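PDB 5JWC: NADH dehydrogenase, putative from Plasmodium falciparum, which probably transfers electrons from NADH through its bound FAD to ubiquinone at the mitochondrial membrane, as a single-polypeptide type II NADH dehydrogenase. Local coordinates for residues 79-84 against 503-508; 112-117 against 124-129; 242-247 against 477-482; 273-278 against 285-290. All coordinates share one frame; numbering follows the deposited sequence.

Contact 1 (79-84 against 503-508); sequences VNVCTE and FHFFID. With 4W0 (5-fluoro-3-methyl-2-{4-[4-(trifluoromethoxy)benzyl]phenyl}quinolin-4(1H)-one), chain K; TRT (fragment of triton X-100), chain T.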
# COMPACT_ATOMS: atom_id res chain seq x y z
N VAL A 79 -4.20 5.74 1.80
CA VAL A 79 -3.55 5.72 3.09
C VAL A 79 -2.91 7.07 3.43
O VAL A 79 -2.84 7.43 4.60
CB VAL A 79 -2.52 4.58 3.16
CG1 VAL A 79 -1.66 4.67 4.42
CG2 VAL A 79 -3.25 3.26 3.14
N ASN A 80 -2.43 7.81 2.43
CA ASN A 80 -1.81 9.11 2.73
C ASN A 80 -2.78 10.13 3.33
O ASN A 80 -2.36 11.08 4.02
CB ASN A 80 -1.15 9.69 1.47
CG ASN A 80 0.07 8.89 1.03
OD1 ASN A 80 0.11 8.33 -0.06
ND2 ASN A 80 1.07 8.80 1.91
N VAL A 81 -4.08 9.97 3.06
CA VAL A 81 -5.09 10.84 3.66
C VAL A 81 -5.33 10.46 5.11
O VAL A 81 -5.61 11.33 5.93
CB VAL A 81 -6.47 10.78 2.92
CG1 VAL A 81 -7.47 11.77 3.53
CG2 VAL A 81 -6.30 11.07 1.45
N CYS A 82 -5.16 9.18 5.42
CA CYS A 82 -5.61 8.63 6.70
C CYS A 82 -4.52 8.44 7.76
O CYS A 82 -4.81 7.90 8.84
CB CYS A 82 -6.26 7.26 6.47
SG CYS A 82 -7.64 7.24 5.38
N THR A 83 -3.29 8.84 7.47
CA THR A 83 -2.20 8.65 8.43
C THR A 83 -1.33 9.89 8.58
O THR A 83 -1.31 10.77 7.71
CB THR A 83 -1.26 7.48 8.03
OG1 THR A 83 -0.88 7.66 6.66
CG2 THR A 83 -1.93 6.12 8.17
N GLU A 84 -0.63 9.95 9.70
CA GLU A 84 0.46 10.91 9.90
C GLU A 84 1.63 10.16 10.55
O GLU A 84 1.43 9.44 11.52
CB GLU A 84 0.05 12.07 10.80
CG GLU A 84 -1.19 12.83 10.39
CD GLU A 84 -0.96 13.72 9.17
OE1 GLU A 84 -1.91 14.42 8.75
OE2 GLU A 84 0.16 13.72 8.64
N PHE A 503 -3.82 17.94 1.12
CA PHE A 503 -3.38 17.81 -0.26
C PHE A 503 -3.90 16.48 -0.83
O PHE A 503 -4.59 16.44 -1.85
CB PHE A 503 -1.85 17.89 -0.34
CG PHE A 503 -1.29 17.63 -1.71
CD1 PHE A 503 -1.23 18.65 -2.65
CD2 PHE A 503 -0.83 16.37 -2.07
CE1 PHE A 503 -0.71 18.41 -3.92
CE2 PHE A 503 -0.32 16.13 -3.34
CZ PHE A 503 -0.26 17.15 -4.27
N HIS A 504 -3.61 15.39 -0.13
CA HIS A 504 -4.05 14.07 -0.59
C HIS A 504 -5.58 13.92 -0.61
O HIS A 504 -6.14 13.29 -1.52
CB HIS A 504 -3.43 12.99 0.29
CG HIS A 504 -2.00 12.72 -0.03
ND1 HIS A 504 -1.62 11.92 -1.08
CD2 HIS A 504 -0.85 13.13 0.57
CE1 HIS A 504 -0.30 11.85 -1.13
NE2 HIS A 504 0.19 12.57 -0.14
N PHE A 505 -6.24 14.49 0.39
CA PHE A 505 -7.71 14.49 0.45
C PHE A 505 -8.30 15.05 -0.86
O PHE A 505 -9.18 14.45 -1.48
CB PHE A 505 -8.15 15.32 1.65
CG PHE A 505 -9.62 15.22 1.98
CD1 PHE A 505 -10.14 14.10 2.60
CD2 PHE A 505 -10.46 16.29 1.75
CE1 PHE A 505 -11.49 14.04 2.96
CE2 PHE A 505 -11.81 16.24 2.10
CZ PHE A 505 -12.32 15.12 2.70
N PHE A 506 -7.78 16.20 -1.27
CA PHE A 506 -8.26 16.84 -2.48
C PHE A 506 -7.91 16.01 -3.73
O PHE A 506 -8.76 15.78 -4.61
CB PHE A 506 -7.68 18.25 -2.57
CG PHE A 506 -8.09 19.00 -3.82
CD1 PHE A 506 -9.30 19.64 -3.88
CD2 PHE A 506 -7.26 19.05 -4.92
CE1 PHE A 506 -9.68 20.33 -5.03
CE2 PHE A 506 -7.63 19.74 -6.07
CZ PHE A 506 -8.85 20.38 -6.12
N ILE A 507 -6.66 15.55 -3.81
CA ILE A 507 -6.19 14.80 -4.98
C ILE A 507 -6.98 13.49 -5.14
O ILE A 507 -7.36 13.13 -6.26
CB ILE A 507 -4.68 14.45 -4.88
CG1 ILE A 507 -3.83 15.72 -4.95
CG2 ILE A 507 -4.27 13.43 -5.96
CD1 ILE A 507 -4.13 16.62 -6.14
N ASP A 508 -7.22 12.80 -4.03
CA ASP A 508 -7.96 11.55 -4.09
C ASP A 508 -9.36 11.72 -4.66
O ASP A 508 -9.84 10.86 -5.40
CB ASP A 508 -8.05 10.92 -2.69
CG ASP A 508 -6.81 10.11 -2.34
OD1 ASP A 508 -5.89 10.01 -3.20
OD2 ASP A 508 -6.76 9.55 -1.22
C1 4W0 K . 6.26 3.57 -2.02
C2 4W0 K . 5.50 2.88 -1.06
C3 4W0 K . 4.45 3.55 -0.42
C4 4W0 K . 4.12 4.90 -0.70
C5 4W0 K . 4.88 5.57 -1.66
C6 4W0 K . 5.94 4.92 -2.31
O1 4W0 K . 0.44 -2.42 9.48
C7 4W0 K . 2.99 5.60 0.01
C8 4W0 K . 2.21 4.86 0.99
C9 4W0 K . 2.60 3.46 1.27
C10 4W0 K . 1.87 2.54 2.18
C11 4W0 K . 0.54 2.32 1.83
C12 4W0 K . -0.23 1.47 2.58
C13 4W0 K . 0.36 0.82 3.63
C14 4W0 K . 1.70 0.99 3.97
C15 4W0 K . 2.47 1.86 3.23
O2 4W0 K . 2.70 6.77 -0.22
N 4W0 K . 3.66 2.81 0.58
C16 4W0 K . -0.55 -0.12 4.36
C17 4W0 K . -0.24 -0.68 5.71
C18 4W0 K . -0.07 0.14 6.82
C19 4W0 K . 0.15 -0.43 8.06
C20 4W0 K . 0.20 -1.82 8.21
C21 4W0 K . 0.00 -2.63 7.09
C22 4W0 K . -0.22 -2.06 5.84
C23 4W0 K . 1.06 5.55 1.69
F1 4W0 K . 4.60 6.83 -1.94
C24 4W0 K . 1.66 -2.23 10.19
F2 4W0 K . 2.60 -1.88 9.31
F3 4W0 K . 2.05 -3.38 10.80
F4 4W0 K . 1.50 -1.34 11.21
O21 TRT T . 3.50 22.70 4.64
C20 TRT T . 4.52 22.76 3.66
C19 TRT T . 4.04 23.53 2.43
O18 TRT T . 2.93 22.84 1.77
C17 TRT T . 1.65 23.22 2.26
C16 TRT T . 0.64 23.36 1.08
O15 TRT T . -0.63 23.73 1.70
C12 TRT T . -1.82 23.39 0.97
C13 TRT T . -2.04 22.05 0.55
C14 TRT T . -3.21 21.73 -0.15
C11 TRT T . -2.75 24.39 0.70
C10 TRT T . -3.92 24.07 -0.01
C9 TRT T . -4.16 22.74 -0.40
C6 TRT T . -5.41 22.44 -1.22
C8 TRT T . -5.93 21.00 -1.01
C7 TRT T . -6.54 23.42 -0.92
C5 TRT T . -4.72 22.85 -2.58
C1 TRT T . -4.59 22.04 -3.93
C2 TRT T . -4.38 20.52 -3.87
C4 TRT T . -5.84 22.40 -4.73
C3 TRT T . -3.35 22.59 -4.62

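Contact 2 (112-117 against 124-129); sequences DKYINC and KVKLFY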
# COMPACT_ATOMS: atom_id res chain seq x y z
N ASP A 112 7.38 3.29 41.80
CA ASP A 112 8.75 3.61 41.42
C ASP A 112 8.87 4.48 40.16
O ASP A 112 9.99 4.77 39.72
CB ASP A 112 9.54 2.31 41.25
CG ASP A 112 9.65 1.53 42.56
OD1 ASP A 112 9.96 2.16 43.60
OD2 ASP A 112 9.42 0.30 42.56
N LYS A 113 7.73 4.90 39.60
CA LYS A 113 7.69 5.86 38.49
C LYS A 113 8.48 5.43 37.25
O LYS A 113 9.23 6.21 36.67
CB LYS A 113 8.18 7.22 38.99
CG LYS A 113 7.30 7.73 40.14
CD LYS A 113 7.69 9.10 40.67
CE LYS A 113 8.22 10.03 39.62
NZ LYS A 113 8.76 11.26 40.28
N TYR A 114 8.31 4.18 36.87
CA TYR A 114 8.82 3.69 35.59
C TYR A 114 7.84 2.73 34.94
O TYR A 114 6.89 2.26 35.58
CB TYR A 114 10.20 3.02 35.77
CG TYR A 114 10.17 1.66 36.44
CD1 TYR A 114 10.34 1.54 37.81
CD2 TYR A 114 9.98 0.51 35.69
CE1 TYR A 114 10.31 0.28 38.43
CE2 TYR A 114 9.95 -0.74 36.29
CZ TYR A 114 10.12 -0.85 37.66
OH TYR A 114 10.08 -2.10 38.24
N ILE A 115 8.08 2.43 33.67
CA ILE A 115 7.29 1.46 32.93
C ILE A 115 8.19 0.38 32.33
O ILE A 115 9.36 0.64 32.06
CB ILE A 115 6.47 2.10 31.77
CG1 ILE A 115 7.42 2.81 30.79
CG2 ILE A 115 5.42 3.07 32.31
CD1 ILE A 115 6.73 3.35 29.53
N ASN A 116 7.64 -0.81 32.13
CA ASN A 116 8.26 -1.82 31.30
C ASN A 116 7.62 -1.90 29.92
O ASN A 116 6.39 -1.97 29.80
CB ASN A 116 8.17 -3.20 31.95
CG ASN A 116 9.18 -3.38 33.07
OD1 ASN A 116 10.16 -2.64 33.17
ND2 ASN A 116 8.95 -4.38 33.91
N CYS A 117 8.46 -1.90 28.88
CA CYS A 117 8.00 -2.06 27.51
C CYS A 117 8.68 -3.24 26.83
O CYS A 117 9.69 -3.74 27.32
CB CYS A 117 8.27 -0.79 26.70
SG CYS A 117 7.57 0.72 27.41
N LYS A 124 12.96 -6.56 26.45
CA LYS A 124 12.41 -5.70 27.48
C LYS A 124 13.16 -4.38 27.57
O LYS A 124 14.39 -4.32 27.46
CB LYS A 124 12.45 -6.41 28.84
CG LYS A 124 11.85 -5.59 29.98
CD LYS A 124 11.76 -6.39 31.27
CE LYS A 124 11.76 -5.47 32.48
NZ LYS A 124 11.49 -6.17 33.76
N VAL A 125 12.40 -3.31 27.75
CA VAL A 125 12.95 -1.98 27.90
C VAL A 125 12.33 -1.33 29.13
O VAL A 125 11.11 -1.38 29.32
CB VAL A 125 12.69 -1.10 26.66
CG1 VAL A 125 13.42 0.23 26.77
CG2 VAL A 125 13.08 -1.85 25.38
N LYS A 126 13.17 -0.73 29.97
CA LYS A 126 12.70 -0.09 31.19
C LYS A 126 12.88 1.41 31.07
O LYS A 126 13.95 1.88 30.68
CB LYS A 126 13.44 -0.66 32.40
CG LYS A 126 13.13 0.01 33.73
CD LYS A 126 13.63 -0.85 34.89
CE LYS A 126 13.52 -0.14 36.24
NZ LYS A 126 13.81 -1.08 37.37
N LEU A 127 11.84 2.17 31.39
CA LEU A 127 11.88 3.61 31.17
C LEU A 127 11.28 4.36 32.36
O LEU A 127 10.20 4.02 32.82
CB LEU A 127 11.13 3.99 29.88
CG LEU A 127 11.73 3.43 28.59
CD1 LEU A 127 10.80 3.62 27.41
CD2 LEU A 127 13.08 4.08 28.32
N PHE A 128 11.98 5.38 32.82
CA PHE A 128 11.52 6.18 33.94
C PHE A 128 10.76 7.41 33.46
O PHE A 128 11.03 7.91 32.37
CB PHE A 128 12.70 6.61 34.81
CG PHE A 128 13.27 5.50 35.64
CD1 PHE A 128 12.74 5.20 36.88
CD2 PHE A 128 14.34 4.75 35.18
CE1 PHE A 128 13.26 4.17 37.65
CE2 PHE A 128 14.87 3.73 35.94
CZ PHE A 128 14.33 3.43 37.17
N TYR A 129 9.84 7.91 34.28
CA TYR A 129 9.07 9.10 33.93
C TYR A 129 8.83 9.99 35.13
O TYR A 129 8.82 9.52 36.26
CB TYR A 129 7.71 8.70 33.31
CG TYR A 129 6.80 7.96 34.27
CD1 TYR A 129 6.00 8.64 35.17
CD2 TYR A 129 6.74 6.57 34.25
CE1 TYR A 129 5.17 7.96 36.04
CE2 TYR A 129 5.91 5.89 35.11
CZ TYR A 129 5.13 6.58 36.01
OH TYR A 129 4.32 5.89 36.86
O HOH W 1 10.07 -5.09 36.74

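Contact 3 (242-247 against 477-482); sequences TQNISD and ELKGGR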
# COMPACT_ATOMS: atom_id res chain seq x y z
N THR A 242 -30.58 11.11 14.99
CA THR A 242 -32.03 11.31 15.13
C THR A 242 -32.86 10.26 14.41
O THR A 242 -32.38 9.58 13.48
CB THR A 242 -32.44 12.68 14.62
OG1 THR A 242 -32.26 12.72 13.20
CG2 THR A 242 -31.60 13.78 15.28
N GLN A 243 -34.12 10.12 14.82
CA GLN A 243 -35.00 9.12 14.26
C GLN A 243 -35.20 9.36 12.77
O GLN A 243 -35.25 8.41 11.99
CB GLN A 243 -36.34 9.09 15.01
CG GLN A 243 -37.30 8.00 14.54
CD GLN A 243 -36.71 6.59 14.70
OE1 GLN A 243 -36.24 6.21 15.77
NE2 GLN A 243 -36.73 5.82 13.62
N ASN A 244 -35.31 10.62 12.37
CA ASN A 244 -35.44 10.94 10.95
C ASN A 244 -34.20 10.51 10.15
O ASN A 244 -34.32 10.05 9.01
CB ASN A 244 -35.71 12.44 10.75
CG ASN A 244 -37.17 12.80 10.92
OD1 ASN A 244 -38.05 11.97 10.71
ND2 ASN A 244 -37.44 14.04 11.29
N ILE A 245 -33.02 10.69 10.75
CA ILE A 245 -31.79 10.24 10.08
C ILE A 245 -31.76 8.72 9.97
O ILE A 245 -31.44 8.17 8.91
CB ILE A 245 -30.52 10.78 10.79
CG1 ILE A 245 -30.33 12.25 10.39
CG2 ILE A 245 -29.27 9.95 10.40
CD1 ILE A 245 -29.26 12.98 11.16
N SER A 246 -32.11 8.02 11.05
CA SER A 246 -32.20 6.56 11.01
C SER A 246 -33.16 6.05 9.92
O SER A 246 -32.83 5.11 9.18
CB SER A 246 -32.63 6.00 12.36
OG SER A 246 -31.66 6.30 13.34
N ASP A 247 -34.33 6.66 9.81
CA ASP A 247 -35.30 6.22 8.80
C ASP A 247 -34.79 6.50 7.39
O ASP A 247 -34.96 5.69 6.49
CB ASP A 247 -36.66 6.90 8.97
CG ASP A 247 -37.30 6.64 10.32
OD1 ASP A 247 -37.03 5.59 10.93
OD2 ASP A 247 -38.10 7.50 10.75
N GLU A 477 -30.01 19.43 11.44
CA GLU A 477 -29.86 18.07 10.90
C GLU A 477 -29.74 18.14 9.39
O GLU A 477 -30.46 18.90 8.73
CB GLU A 477 -31.04 17.15 11.24
CG GLU A 477 -31.41 17.03 12.70
CD GLU A 477 -32.65 16.16 12.88
OE1 GLU A 477 -32.79 15.17 12.10
OE2 GLU A 477 -33.46 16.46 13.79
N LEU A 478 -28.82 17.35 8.85
CA LEU A 478 -28.65 17.21 7.42
C LEU A 478 -29.12 15.82 7.00
O LEU A 478 -28.78 14.81 7.63
CB LEU A 478 -27.19 17.47 7.04
CG LEU A 478 -26.76 17.26 5.59
CD1 LEU A 478 -27.51 18.20 4.65
CD2 LEU A 478 -25.26 17.50 5.48
N LYS A 479 -29.93 15.77 5.95
CA LYS A 479 -30.47 14.49 5.52
C LYS A 479 -30.32 14.29 4.01
O LYS A 479 -31.30 14.26 3.27
CB LYS A 479 -31.94 14.35 5.95
CG LYS A 479 -32.13 14.34 7.48
CD LYS A 479 -33.59 14.55 7.90
CE LYS A 479 -34.10 15.91 7.49
NZ LYS A 479 -35.53 16.05 7.85
N GLY A 480 -29.08 14.17 3.57
CA GLY A 480 -28.80 13.95 2.16
C GLY A 480 -28.97 15.19 1.30
O GLY A 480 -28.91 16.31 1.80
N GLY A 481 -29.17 15.00 0.00
CA GLY A 481 -29.28 16.11 -0.92
C GLY A 481 -27.98 16.40 -1.65
O GLY A 481 -26.91 15.97 -1.22
N ARG A 482 -28.10 17.16 -2.74
CA ARG A 482 -27.00 17.45 -3.65
C ARG A 482 -25.77 18.06 -2.99
O ARG A 482 -24.64 17.82 -3.40
CB ARG A 482 -27.49 18.39 -4.76
CG ARG A 482 -26.44 18.72 -5.81
CD ARG A 482 -27.02 19.65 -6.88
NE ARG A 482 -28.13 19.00 -7.58
CZ ARG A 482 -28.01 18.19 -8.62
NH1 ARG A 482 -26.82 17.90 -9.12
NH2 ARG A 482 -29.09 17.65 -9.17

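Contact 4 (273-278 against 285-290); sequences SFHIQS and KKKLSY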
# COMPACT_ATOMS: atom_id res chain seq x y z
N SER A 273 -20.74 -19.89 6.71
CA SER A 273 -22.03 -19.34 7.09
C SER A 273 -22.01 -18.80 8.51
O SER A 273 -21.11 -19.14 9.29
CB SER A 273 -23.13 -20.39 6.92
OG SER A 273 -22.80 -21.58 7.60
N PHE A 274 -22.96 -17.92 8.84
CA PHE A 274 -23.12 -17.50 10.23
C PHE A 274 -24.59 -17.57 10.62
O PHE A 274 -25.48 -17.67 9.76
CB PHE A 274 -22.53 -16.08 10.45
CG PHE A 274 -23.19 -15.00 9.65
CD1 PHE A 274 -22.79 -14.75 8.34
CD2 PHE A 274 -24.19 -14.23 10.19
CE1 PHE A 274 -23.39 -13.75 7.59
CE2 PHE A 274 -24.79 -13.23 9.45
CZ PHE A 274 -24.39 -12.99 8.14
N HIS A 275 -24.85 -17.54 11.92
CA HIS A 275 -26.22 -17.62 12.40
C HIS A 275 -26.65 -16.31 13.04
O HIS A 275 -25.92 -15.72 13.83
CB HIS A 275 -26.40 -18.76 13.40
CG HIS A 275 -26.54 -20.10 12.76
ND1 HIS A 275 -25.45 -20.89 12.43
CD2 HIS A 275 -27.63 -20.79 12.35
CE1 HIS A 275 -25.87 -22.00 11.86
NE2 HIS A 275 -27.19 -21.97 11.79
N ILE A 276 -27.84 -15.87 12.71
CA ILE A 276 -28.39 -14.73 13.43
C ILE A 276 -29.68 -15.06 14.19
O ILE A 276 -30.39 -16.00 13.86
CB ILE A 276 -28.66 -13.53 12.50
CG1 ILE A 276 -29.61 -13.90 11.35
CG2 ILE A 276 -27.32 -12.95 12.01
CD1 ILE A 276 -29.95 -12.72 10.41
N GLN A 277 -29.99 -14.22 15.15
CA GLN A 277 -31.05 -14.38 16.11
C GLN A 277 -31.92 -13.10 16.17
O GLN A 277 -31.41 -11.96 16.23
CB GLN A 277 -30.35 -14.78 17.38
CG GLN A 277 -31.18 -14.79 18.63
CD GLN A 277 -31.05 -16.13 19.43
OE1 GLN A 277 -29.97 -16.73 19.59
NE2 GLN A 277 -32.21 -16.53 20.04
N SER A 278 -33.22 -13.28 15.97
CA SER A 278 -34.16 -12.16 16.06
C SER A 278 -34.12 -11.56 17.46
O SER A 278 -34.03 -12.28 18.47
CB SER A 278 -35.59 -12.57 15.72
OG SER A 278 -36.47 -11.48 15.92
N LYS A 285 -34.24 -17.99 14.37
CA LYS A 285 -32.84 -17.94 13.99
C LYS A 285 -32.78 -18.05 12.48
O LYS A 285 -33.72 -18.54 11.85
CB LYS A 285 -32.05 -19.07 14.64
CG LYS A 285 -31.93 -18.99 16.14
CD LYS A 285 -31.42 -20.32 16.70
CE LYS A 285 -31.19 -20.25 18.20
NZ LYS A 285 -32.41 -19.75 18.89
N LYS A 286 -31.69 -17.57 11.88
CA LYS A 286 -31.47 -17.78 10.45
C LYS A 286 -30.01 -18.10 10.22
O LYS A 286 -29.13 -17.60 10.91
CB LYS A 286 -31.88 -16.54 9.63
CG LYS A 286 -33.17 -15.85 10.07
CD LYS A 286 -34.41 -16.25 9.24
CE LYS A 286 -35.71 -16.05 10.02
NZ LYS A 286 -36.47 -17.31 10.22
N LYS A 287 -29.76 -18.97 9.25
CA LYS A 287 -28.42 -19.33 8.83
C LYS A 287 -28.20 -18.63 7.50
O LYS A 287 -29.08 -18.67 6.64
CB LYS A 287 -28.26 -20.85 8.70
CG LYS A 287 -26.86 -21.36 8.37
CD LYS A 287 -26.85 -22.88 8.31
CE LYS A 287 -25.63 -23.44 7.59
NZ LYS A 287 -25.51 -23.00 6.17
N LEU A 288 -27.06 -17.95 7.36
CA LEU A 288 -26.77 -17.17 6.16
C LEU A 288 -25.39 -17.52 5.61
O LEU A 288 -24.42 -17.56 6.38
CB LEU A 288 -26.79 -15.67 6.47
CG LEU A 288 -28.05 -14.84 6.25
CD1 LEU A 288 -29.22 -15.49 6.92
CD2 LEU A 288 -27.83 -13.45 6.82
N SER A 289 -25.29 -17.75 4.30
CA SER A 289 -23.98 -17.93 3.68
C SER A 289 -23.31 -16.58 3.48
O SER A 289 -23.98 -15.54 3.37
CB SER A 289 -24.10 -18.67 2.35
OG SER A 289 -24.55 -19.99 2.56
N TYR A 290 -21.98 -16.58 3.46
CA TYR A 290 -21.24 -15.34 3.26
C TYR A 290 -19.87 -15.58 2.64
O TYR A 290 -19.29 -16.64 2.83
CB TYR A 290 -21.07 -14.61 4.59
CG TYR A 290 -19.99 -15.18 5.48
CD1 TYR A 290 -20.25 -16.23 6.35
CD2 TYR A 290 -18.70 -14.66 5.46
CE1 TYR A 290 -19.26 -16.75 7.16
CE2 TYR A 290 -17.71 -15.18 6.26
CZ TYR A 290 -17.99 -16.22 7.12
OH TYR A 290 -17.00 -16.72 7.93

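Contact 1 (79-84 against 503-508)
Next to Val-81, which packs on His-504, Val-79 O is gripped by two donors: Cys-82 N in the short helix 79-82 and Thr-83 OG1 at 2.9 Å, reaching the oxygen from opposite faces of its carbonyl plane. That double hold ties the little helix to the strand that follows it. Across the contact the meeting is one of carbon and ring. The imidazole of His-504, with CG anti to the carbonyl carbon (chi1 -77°), offers a face to Asn-80, and Asn-80 CB sits 3.3 Å from the ring centroid, only 4° off the normal. Phe-503 CD2 covers part of the opposite face, while NE2 is hydrogen-bonded to Lys-511 of the second subunit, so contacts on both faces and the bond at NE2 limit how the ring can turn. Val-81 splits its two methyls: CG2 nestles 3.6 Å from His-504 CB and touches Asp-508 OD2, whereas CG1 meets the edge of Phe-505 at CD1, 3.7 Å away. Asp-508 OD2 is itself satisfied by Ser-78 N. On the far side, Val-79 CG2 lies 3.6 Å from C12 of the inhibitor 4W0, and the amide of Asn-80 lies beside the quinolone O2. Asn-80 thus both lines the inhibitor pocket and packs on helix 499-515. The detergent fragment TRT lies over a face of Phe-506. Around this, Val-79 leans on helix 158-174, strand 83-85 pairs with strand 62-64, and Phe-505 joins helix 499-515 to helix 484-495.

Contact 2 (112-117 against 124-129)
Tyr-114 CG lies between its backbone N and carbonyl carbon (chi1 73°), and Lys-126, with CG anti to the backbone N and extended beyond it, lays its end over the ring. Lys-126 CE lies 3.5 Å from the ring centroid, almost over its centre, and NZ follows at 4.0 Å, 21° off the normal, a cation-pi contact. Phe-128 is directly opposite Tyr-114 in a non-hydrogen-bonded pair; Lys-126 reaches over from the next such pair, with Asn-116. Tyr-114 CB sits over a face of the Phe-128 ring, 3.5 Å from Phe-128 CD1, and the two aromatic planes are turned 59° apart. Underneath, strands 114-118 and 124-128 form an antiparallel hairpin with four backbone bonds, two at the Ile-115 and Leu-127 pair and two at Cys-117 and Val-125. A fifth, Tyr-129 N to Lys-113 O at 3.0 Å, closes the end beside a G1 beta bulge, where Lys-113 and Tyr-114 both face Phe-109. Ile-115 and Leu-127 point to the other face, onto Ile-32 of strand 30-34, which the Tyr-129 ring reaches as well. The chemistry is therefore two-sided: the inner face adds apolar packing to the FAD-binding sheet, while outside the tyrosine ring probably helps to stabilise the lysine charge near solvent.

Contact 3 (242-247 against 477-482)
The N-terminus of helix 243-255 meets the edge strand 476-479 here, and the N-cap residue Thr-242 is where they bond. Thr-242 OG1 donates to Glu-477 OE1 at 2.7 Å, coming in from above the carboxylate plane, 61° out of it. The same hydroxyl oxygen accepts from Ile-245 N at 3.3 Å, so it works as a relay between the first turn of the helix and the acid on the strand. With OG1 between the backbone N and the carbonyl carbon (chi1 68°), Thr-242 turns its methyl alongside the carboxylate, CG2 lying 3.5 Å from Glu-477 CD. A negative group at this end of a helix would probably be steadied by the helix dipole. Farther along, the contact is apolar: Ile-245 CG1 rests 4.0 Å from Lys-479 CG, and Asn-244 CB is near Lys-479 CD, so the lysine contributes its stem while its chain bends at chi3. Ile-245 also reaches Val-470 and Asp-472 on the adjoining strand 468-473. Here a helix of the Rossmann-like domain, running between parallel strands 227-232 and 259-262, docks on the C-terminal three-stranded sheet through a classic threonine N-cap.

Contact 4 (273-278 against 285-290)
Phe-274 and Leu-288 face each other on the tight side of a beta hairpin, strands 273-278 and 285-289, which with strand 264-269 makes a three-stranded antiparallel meander, a familiar addition to the nucleotide-binding domains of this flavoprotein family. Leu-288 CB lies over one face of the Phe-274 ring, offset toward its rim, and CD2 comes within 3.7 Å of Phe-274 CZ. Tyr-290 closes the ring's edge: its CD1 is 3.5 Å from Phe-274 CD1, the planes inclined at 60°, while its hydroxyl is fixed by Asp-270 O. Phe-274 gets there with CG tucked between its backbone N and carbonyl carbon (chi1 62°). Ile-276 extends this layer, and both it and Leu-288 press on Leu-261 of the parallel sheet. Four backbone bonds, paired at Phe-274 with Leu-288 and at Ile-276 with Lys-286, keep the strands in step; Ile-276 N to Lys-286 O is 2.8 Å. The other face is looser and more polar, bearing Ser-273, His-275 and Gln-277 against Lys-287 and Lys-285. Gln-277 and Lys-285 merely run side by side. Lys-287, its CG anti to the backbone N (chi1 -175°), lays its stem over a face of the His-275 imidazole, Lys-287 CG being 3.5 Å from His-275 NE2. It then bends at chi4, bringing NZ to Ser-273 OG at 3.4 Å, a weak hydrogen bond.

Contact 1 joins segments 419 residues apart, and the other three are nested within the loop it closes. Contact 2 comes first, in the seven-stranded FAD-binding sheet, about 49 Å centre to centre from contact 3 and on the opposite side of the chain's centre. Contact 4 is nested within contact 3; their nearest atoms are about 17 Å apart, and both involve elements around the five-stranded parallel sheet. Contacts 1 and 3 each bring a C-terminal element onto the oxidoreductase part, one at the dimer and inhibitor region, the other at a helix start. Contacts 2 and 4 are local hairpins, one within the seven-stranded sheet, one flanking the five-stranded, consistent with the two-domain oxidoreductase fold, on which the C-terminal region packs.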